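Local coordinates for protein transcriptional regulator (NtrC family) (Aquifex aeolicus, PDB 3DZD) that probably activates transcription by sigma54 RNA polymerase as an NtrC-family response regulator whose AAA+ ATPase domain binds ADP in this inactive state, at residues F315-E329 / K351-V365. Numbering follows the deposited sequence.
Sequences FLKKFAKEYKKNCFE and KNLIERAVILCEGEV. With ADP (adenosine-5'-diphosphate), chain C.
K351 lays its aliphatic chain over one face of the F315 ring, CG standing 3.6 Å from the ring centroid in a CH-pi contact. With CG anti to the backbone N (chi1 -170°), the lysine runs across the ring at about a right angle, then bends so that NZ donates a hydrogen bond to O3' of ADP, 3.2 Å away. With F315 cut back to an alanine, the K351 chain is likely to lose the face it lies on and become freer to swing away from the ribose O3'. One turn on, the same theme recurs: E355 CG sits almost centrally over the F319 ring, 3.8 Å from its centroid, while K351 CG meets that ring at its edge. The E355 chain continues past F319 to Y323, whose OH donates a 2.6 Å hydrogen bond to OE2 on the anti side of the carboxylate, near the plane of the tyrosine ring. E355 OE1 is held in turn by N352 of the second subunit, so both carboxylate oxygens have a partner. Between these aromatic pairs and the loops, V358 is the wedge: CG2 packs 3.8 Å from L316 CD1, and CG1 lies against the A320 backbone N and K325 CG. K325 curls round to give NZ to I359 O at 3.1 Å, approaching from above the carbonyl plane. A disulfide, C327 SG to C361 SG, then ties the two loops covalently beyond the helix ends. Segments 315-322 and 351-359, parts of helices 307-322 and 346-359, cross at -39° within the AAA+ lid, their axes coming within 9.1 Å, with L330, in the loop before helix 332-339, packing on L316 and V365, and the F315 and K351 end facing the ADP also held by the backbone N atoms of V132, G162 and K165.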
loop_
_atom_site.group_PDB
_atom_site.type_symbol
_atom_site.label_atom_id
_atom_site.label_comp_id
_atom_site.label_asym_id
_atom_site.label_seq_id
_atom_site.Cartn_x
_atom_site.Cartn_y
_atom_site.Cartn_z
ATOM N N PHE A 315 9.785 -9.826 -21.616
ATOM C CA PHE A 315 8.695 -8.901 -21.913
ATOM C C PHE A 315 7.656 -9.556 -22.827
ATOM O O PHE A 315 6.455 -9.390 -22.637
ATOM C CB PHE A 315 9.225 -7.588 -22.519
ATOM C CG PHE A 315 9.976 -6.722 -21.535
ATOM C CD1 PHE A 315 9.393 -6.346 -20.327
ATOM C CD2 PHE A 315 11.269 -6.288 -21.809
ATOM C CE1 PHE A 315 10.087 -5.561 -19.409
ATOM C CE2 PHE A 315 11.961 -5.491 -20.908
ATOM C CZ PHE A 315 11.378 -5.132 -19.704
ATOM N N LEU A 316 8.133 -10.302 -23.816
ATOM C CA LEU A 316 7.255 -10.992 -24.750
ATOM C C LEU A 316 6.314 -11.940 -24.010
ATOM O O LEU A 316 5.134 -12.019 -24.332
ATOM C CB LEU A 316 8.079 -11.766 -25.776
ATOM C CG LEU A 316 7.288 -12.565 -26.811
ATOM C CD1 LEU A 316 6.529 -11.628 -27.742
ATOM C CD2 LEU A 316 8.214 -13.485 -27.599
ATOM N N LYS A 317 6.836 -12.657 -23.018
ATOM C CA LYS A 317 6.007 -13.558 -22.233
ATOM C C LYS A 317 5.023 -12.782 -21.384
ATOM O O LYS A 317 3.830 -13.060 -21.390
ATOM C CB LYS A 317 6.853 -14.458 -21.336
ATOM C CG LYS A 317 7.228 -15.784 -21.965
ATOM C CD LYS A 317 7.943 -15.578 -23.292
ATOM C CE LYS A 317 8.648 -16.845 -23.742
ATOM N NZ LYS A 317 7.691 -17.981 -23.863
ATOM N N LYS A 318 5.532 -11.804 -20.648
ATOM C CA LYS A 318 4.708 -11.050 -19.722
ATOM C C LYS A 318 3.519 -10.379 -20.409
ATOM O O LYS A 318 2.413 -10.343 -19.858
ATOM C CB LYS A 318 5.561 -10.022 -18.982
ATOM C CG LYS A 318 4.772 -8.956 -18.261
ATOM C CD LYS A 318 5.624 -8.295 -17.187
ATOM C CE LYS A 318 5.302 -6.816 -17.099
ATOM N NZ LYS A 318 5.419 -6.199 -18.454
ATOM N N PHE A 319 3.748 -9.855 -21.610
ATOM C CA PHE A 319 2.701 -9.155 -22.339
ATOM C C PHE A 319 1.760 -10.120 -23.055
ATOM O O PHE A 319 0.543 -9.980 -22.957
ATOM C CB PHE A 319 3.291 -8.133 -23.320
ATOM C CG PHE A 319 3.968 -6.981 -22.647
ATOM C CD1 PHE A 319 3.354 -6.324 -21.590
ATOM C CD2 PHE A 319 5.229 -6.557 -23.056
ATOM C CE1 PHE A 319 3.979 -5.261 -20.955
ATOM C CE2 PHE A 319 5.857 -5.497 -22.435
ATOM C CZ PHE A 319 5.239 -4.852 -21.383
ATOM N N ALA A 320 2.323 -11.097 -23.765
ATOM C CA ALA A 320 1.520 -12.103 -24.456
ATOM C C ALA A 320 0.546 -12.792 -23.499
ATOM O O ALA A 320 -0.598 -13.083 -23.854
ATOM C CB ALA A 320 2.416 -13.131 -25.145
ATOM N N LYS A 321 1.005 -13.045 -22.281
ATOM C CA LYS A 321 0.160 -13.634 -21.261
ATOM C C LYS A 321 -0.913 -12.627 -20.863
ATOM O O LYS A 321 -2.096 -12.962 -20.751
ATOM C CB LYS A 321 1.002 -14.021 -20.039
ATOM C CG LYS A 321 0.472 -15.208 -19.239
ATOM C CD LYS A 321 0.762 -16.533 -19.937
ATOM C CE LYS A 321 0.276 -17.735 -19.120
ATOM N NZ LYS A 321 -1.195 -17.972 -19.225
ATOM N N GLU A 322 -0.493 -11.383 -20.672
ATOM C CA GLU A 322 -1.366 -10.356 -20.115
ATOM C C GLU A 322 -2.367 -9.769 -21.116
ATOM O O GLU A 322 -3.444 -9.328 -20.729
ATOM C CB GLU A 322 -0.530 -9.248 -19.480
ATOM C CG GLU A 322 -1.333 -8.072 -18.984
ATOM C CD GLU A 322 -0.445 -6.915 -18.558
ATOM O OE1 GLU A 322 -0.989 -5.824 -18.263
ATOM O OE2 GLU A 322 0.799 -7.099 -18.525
ATOM N N TYR A 323 -2.015 -9.767 -22.396
ATOM C CA TYR A 323 -2.920 -9.281 -23.437
ATOM C C TYR A 323 -3.526 -10.448 -24.224
ATOM O O TYR A 323 -3.873 -10.311 -25.404
ATOM C CB TYR A 323 -2.197 -8.322 -24.400
ATOM C CG TYR A 323 -1.515 -7.146 -23.731
ATOM C CD1 TYR A 323 -1.858 -6.767 -22.442
ATOM C CD2 TYR A 323 -0.555 -6.396 -24.405
ATOM C CE1 TYR A 323 -1.247 -5.696 -21.823
ATOM C CE2 TYR A 323 0.070 -5.312 -23.793
ATOM C CZ TYR A 323 -0.279 -4.973 -22.496
ATOM O OH TYR A 323 0.315 -3.900 -21.865
ATOM N N LYS A 324 -3.630 -11.599 -23.564
ATOM C CA LYS A 324 -4.168 -12.806 -24.180
ATOM C C LYS A 324 -3.727 -12.997 -25.631
ATOM O O LYS A 324 -4.565 -13.194 -26.501
ATOM C CB LYS A 324 -5.701 -12.804 -24.114
ATOM C CG LYS A 324 -6.284 -12.488 -22.733
ATOM C CD LYS A 324 -7.803 -12.360 -22.777
ATOM C CE LYS A 324 -8.445 -13.600 -23.396
ATOM N NZ LYS A 324 -9.938 -13.511 -23.483
ATOM N N LYS A 325 -2.429 -12.943 -25.902
ATOM C CA LYS A 325 -1.959 -13.202 -27.263
ATOM C C LYS A 325 -1.246 -14.550 -27.368
ATOM O O LYS A 325 -0.854 -15.135 -26.359
ATOM C CB LYS A 325 -1.066 -12.066 -27.784
ATOM C CG LYS A 325 -1.735 -10.691 -27.829
ATOM C CD LYS A 325 -3.093 -10.744 -28.515
ATOM C CE LYS A 325 -3.620 -9.353 -28.838
ATOM N NZ LYS A 325 -2.940 -8.822 -30.054
ATOM N N ASN A 326 -1.085 -15.041 -28.589
ATOM C CA ASN A 326 -0.492 -16.354 -28.794
ATOM C C ASN A 326 0.824 -16.274 -29.563
ATOM O O ASN A 326 1.010 -16.945 -30.578
ATOM C CB ASN A 326 -1.486 -17.279 -29.503
ATOM C CG ASN A 326 -1.114 -18.749 -29.380
ATOM O OD1 ASN A 326 -0.009 -19.094 -28.954
ATOM N ND2 ASN A 326 -2.041 -19.624 -29.758
ATOM N N CYS A 327 1.734 -15.444 -29.066
ATOM C CA CYS A 327 3.044 -15.262 -29.679
ATOM C C CYS A 327 4.115 -15.331 -28.604
ATOM O O CYS A 327 4.463 -14.320 -27.992
ATOM C CB CYS A 327 3.115 -13.913 -30.389
ATOM S SG CYS A 327 2.603 -12.520 -29.350
ATOM N N PHE A 328 4.643 -16.528 -28.379
ATOM C CA PHE A 328 5.546 -16.744 -27.258
ATOM C C PHE A 328 7.010 -16.963 -27.616
ATOM O O PHE A 328 7.859 -17.005 -26.727
ATOM C CB PHE A 328 5.028 -17.870 -26.362
ATOM C CG PHE A 328 3.848 -17.466 -25.534
ATOM C CD1 PHE A 328 4.032 -16.819 -24.324
ATOM C CD2 PHE A 328 2.558 -17.706 -25.979
ATOM C CE1 PHE A 328 2.958 -16.434 -23.564
ATOM C CE2 PHE A 328 1.472 -17.323 -25.221
ATOM C CZ PHE A 328 1.672 -16.687 -24.012
ATOM N N GLU A 329 7.321 -17.086 -28.899
ATOM C CA GLU A 329 8.719 -17.227 -29.277
ATOM C C GLU A 329 9.196 -16.086 -30.159
ATOM O O GLU A 329 8.455 -15.585 -31.008
ATOM C CB GLU A 329 8.983 -18.569 -29.962
ATOM C CG GLU A 329 8.277 -18.733 -31.295
ATOM C CD GLU A 329 8.875 -19.842 -32.140
ATOM O OE1 GLU A 329 8.225 -20.902 -32.279
ATOM O OE2 GLU A 329 10.000 -19.656 -32.657
ATOM N N LYS A 351 11.323 -2.409 -23.942
ATOM C CA LYS A 351 10.068 -2.868 -23.375
ATOM C C LYS A 351 8.912 -2.388 -24.241
ATOM O O LYS A 351 8.063 -3.169 -24.665
ATOM C CB LYS A 351 9.882 -2.363 -21.938
ATOM C CG LYS A 351 8.713 -3.023 -21.234
ATOM C CD LYS A 351 8.391 -2.409 -19.874
ATOM C CE LYS A 351 7.718 -1.057 -20.026
ATOM N NZ LYS A 351 6.931 -0.721 -18.804
ATOM N N ASN A 352 8.899 -1.090 -24.499
ATOM C CA ASN A 352 7.858 -0.501 -25.293
ATOM C C ASN A 352 7.814 -1.083 -26.699
ATOM O O ASN A 352 6.742 -1.239 -27.272
ATOM C CB ASN A 352 8.042 1.006 -25.356
ATOM C CG ASN A 352 7.186 1.639 -26.427
ATOM O OD1 ASN A 352 7.558 1.665 -27.595
ATOM N ND2 ASN A 352 6.031 2.148 -26.031
ATOM N N LEU A 353 8.977 -1.415 -27.249
ATOM C CA LEU A 353 9.032 -2.008 -28.578
ATOM C C LEU A 353 8.432 -3.420 -28.605
ATOM O O LEU A 353 7.826 -3.822 -29.590
ATOM C CB LEU A 353 10.468 -2.016 -29.120
ATOM C CG LEU A 353 10.634 -2.772 -30.437
ATOM C CD1 LEU A 353 11.404 -1.960 -31.462
ATOM C CD2 LEU A 353 11.308 -4.116 -30.221
ATOM N N ILE A 354 8.601 -4.167 -27.521
ATOM C CA ILE A 354 8.108 -5.539 -27.459
ATOM C C ILE A 354 6.623 -5.519 -27.157
ATOM O O ILE A 354 5.881 -6.396 -27.597
ATOM C CB ILE A 354 8.813 -6.362 -26.356
ATOM C CG1 ILE A 354 10.299 -6.547 -26.674
ATOM C CG2 ILE A 354 8.161 -7.720 -26.198
ATOM C CD1 ILE A 354 10.562 -7.333 -27.941
ATOM N N GLU A 355 6.191 -4.515 -26.401
ATOM C CA GLU A 355 4.795 -4.431 -26.008
ATOM C C GLU A 355 3.993 -4.109 -27.248
ATOM O O GLU A 355 2.870 -4.587 -27.430
ATOM C CB GLU A 355 4.577 -3.344 -24.962
ATOM C CG GLU A 355 3.164 -3.362 -24.402
ATOM C CD GLU A 355 2.750 -2.054 -23.757
ATOM O OE1 GLU A 355 3.468 -1.050 -23.908
ATOM O OE2 GLU A 355 1.690 -2.025 -23.100
ATOM N N ARG A 356 4.599 -3.285 -28.092
ATOM C CA ARG A 356 4.013 -2.912 -29.361
ATOM C C ARG A 356 3.834 -4.171 -30.198
ATOM O O ARG A 356 2.744 -4.460 -30.676
ATOM C CB ARG A 356 4.929 -1.921 -30.072
ATOM C CG ARG A 356 4.589 -1.672 -31.517
ATOM C CD ARG A 356 3.611 -0.530 -31.674
ATOM N NE ARG A 356 3.489 -0.160 -33.086
ATOM C CZ ARG A 356 2.415 0.406 -33.629
ATOM N NH1 ARG A 356 1.344 0.676 -32.888
ATOM N NH2 ARG A 356 2.415 0.693 -34.923
ATOM N N ALA A 357 4.914 -4.927 -30.347
ATOM C CA ALA A 357 4.887 -6.163 -31.111
ATOM C C ALA A 357 3.715 -7.067 -30.722
ATOM O O ALA A 357 3.068 -7.645 -31.582
ATOM C CB ALA A 357 6.202 -6.903 -30.944
ATOM N N VAL A 358 3.458 -7.176 -29.421
ATOM C CA VAL A 358 2.440 -8.065 -28.885
ATOM C C VAL A 358 1.033 -7.522 -29.121
ATOM O O VAL A 358 0.093 -8.280 -29.369
ATOM C CB VAL A 358 2.644 -8.285 -27.370
ATOM C CG1 VAL A 358 1.530 -9.153 -26.793
ATOM C CG2 VAL A 358 4.005 -8.918 -27.104
ATOM N N ILE A 359 0.897 -6.204 -29.030
ATOM C CA ILE A 359 -0.378 -5.539 -29.267
ATOM C C ILE A 359 -0.880 -5.785 -30.698
ATOM O O ILE A 359 -2.075 -5.947 -30.927
ATOM C CB ILE A 359 -0.280 -4.027 -28.940
ATOM C CG1 ILE A 359 -0.373 -3.818 -27.422
ATOM C CG2 ILE A 359 -1.365 -3.251 -29.662
ATOM C CD1 ILE A 359 0.079 -2.442 -26.930
ATOM N N LEU A 360 0.051 -5.841 -31.644
ATOM C CA LEU A 360 -0.246 -6.158 -33.037
ATOM C C LEU A 360 0.089 -7.613 -33.351
ATOM O O LEU A 360 0.540 -7.922 -34.450
ATOM C CB LEU A 360 0.625 -5.280 -33.943
ATOM C CG LEU A 360 0.796 -3.827 -33.487
ATOM C CD1 LEU A 360 1.707 -3.026 -34.446
ATOM C CD2 LEU A 360 -0.575 -3.160 -33.331
ATOM N N CYS A 361 -0.124 -8.506 -32.400
ATOM C CA CYS A 361 0.477 -9.833 -32.480
ATOM C C CYS A 361 -0.048 -10.768 -33.569
ATOM O O CYS A 361 -1.071 -10.508 -34.197
ATOM C CB CYS A 361 0.368 -10.534 -31.132
ATOM S SG CYS A 361 1.543 -11.869 -30.952
ATOM N N GLU A 362 0.685 -11.862 -33.773
ATOM C CA GLU A 362 0.266 -12.970 -34.628
ATOM C C GLU A 362 0.482 -14.297 -33.898
ATOM O O GLU A 362 0.123 -14.437 -32.730
ATOM C CB GLU A 362 1.059 -12.980 -35.936
ATOM C CG GLU A 362 0.675 -11.892 -36.923
ATOM C CD GLU A 362 1.324 -12.095 -38.281
ATOM O OE1 GLU A 362 2.122 -13.047 -38.424
ATOM O OE2 GLU A 362 1.037 -11.304 -39.206
ATOM N N GLY A 363 1.075 -15.265 -34.593
ATOM C CA GLY A 363 1.438 -16.536 -33.988
ATOM C C GLY A 363 2.838 -16.518 -33.397
ATOM O O GLY A 363 3.068 -17.040 -32.306
ATOM N N GLU A 364 3.780 -15.928 -34.129
ATOM C CA GLU A 364 5.154 -15.764 -33.656
ATOM C C GLU A 364 5.722 -14.442 -34.163
ATOM O O GLU A 364 5.417 -14.018 -35.278
ATOM C CB GLU A 364 6.037 -16.927 -34.112
ATOM C CG GLU A 364 5.691 -18.272 -33.485
ATOM C CD GLU A 364 4.665 -19.063 -34.287
ATOM O OE1 GLU A 364 3.906 -18.453 -35.068
ATOM O OE2 GLU A 364 4.622 -20.303 -34.134
ATOM N N VAL A 365 6.552 -13.797 -33.350
ATOM C CA VAL A 365 7.000 -12.437 -33.653
ATOM C C VAL A 365 8.272 -12.359 -34.502
ATOM O O VAL A 365 9.318 -12.904 -34.145
ATOM C CB VAL A 365 7.143 -11.564 -32.369
ATOM C CG1 VAL A 365 5.771 -11.173 -31.836
ATOM C CG2 VAL A 365 7.936 -12.294 -31.306
HETATM P PB ADP C . 15.300 4.243 -15.203
HETATM O O1B ADP C . 14.765 4.114 -13.791
HETATM O O2B ADP C . 15.035 5.583 -15.855
HETATM O O3B ADP C . 16.730 3.826 -15.363
HETATM P PA ADP C . 13.221 2.279 -15.694
HETATM O O1A ADP C . 13.661 1.061 -14.931
HETATM O O2A ADP C . 12.181 3.171 -15.047
HETATM O O3A ADP C . 14.532 3.138 -16.113
HETATM O "O5'" ADP C . 12.637 1.807 -17.118
HETATM C "C5'" ADP C . 12.759 0.455 -17.541
HETATM C "C4'" ADP C . 11.411 -0.218 -17.702
HETATM O "O4'" ADP C . 11.689 -1.588 -17.963
HETATM C "C3'" ADP C . 10.664 -0.238 -16.385
HETATM O "O3'" ADP C . 9.283 -0.512 -16.644
HETATM C "C2'" ADP C . 11.199 -1.430 -15.636
HETATM O "O2'" ADP C . 10.080 -2.045 -14.995
HETATM C "C1'" ADP C . 11.687 -2.343 -16.741
HETATM N N9 ADP C . 13.062 -2.824 -16.490
HETATM C C8 ADP C . 14.174 -2.066 -16.521
HETATM N N7 ADP C . 15.279 -2.798 -16.283
HETATM C C5 ADP C . 14.876 -4.066 -16.095
HETATM C C6 ADP C . 15.545 -5.348 -15.788
HETATM N N6 ADP C . 16.896 -5.410 -15.644
HETATM N N1 ADP C . 14.770 -6.442 -15.672
HETATM C C2 ADP C . 13.434 -6.376 -15.823
HETATM N N3 ADP C . 12.756 -5.247 -16.094
HETATM C C4 ADP C . 13.415 -4.081 -16.238
#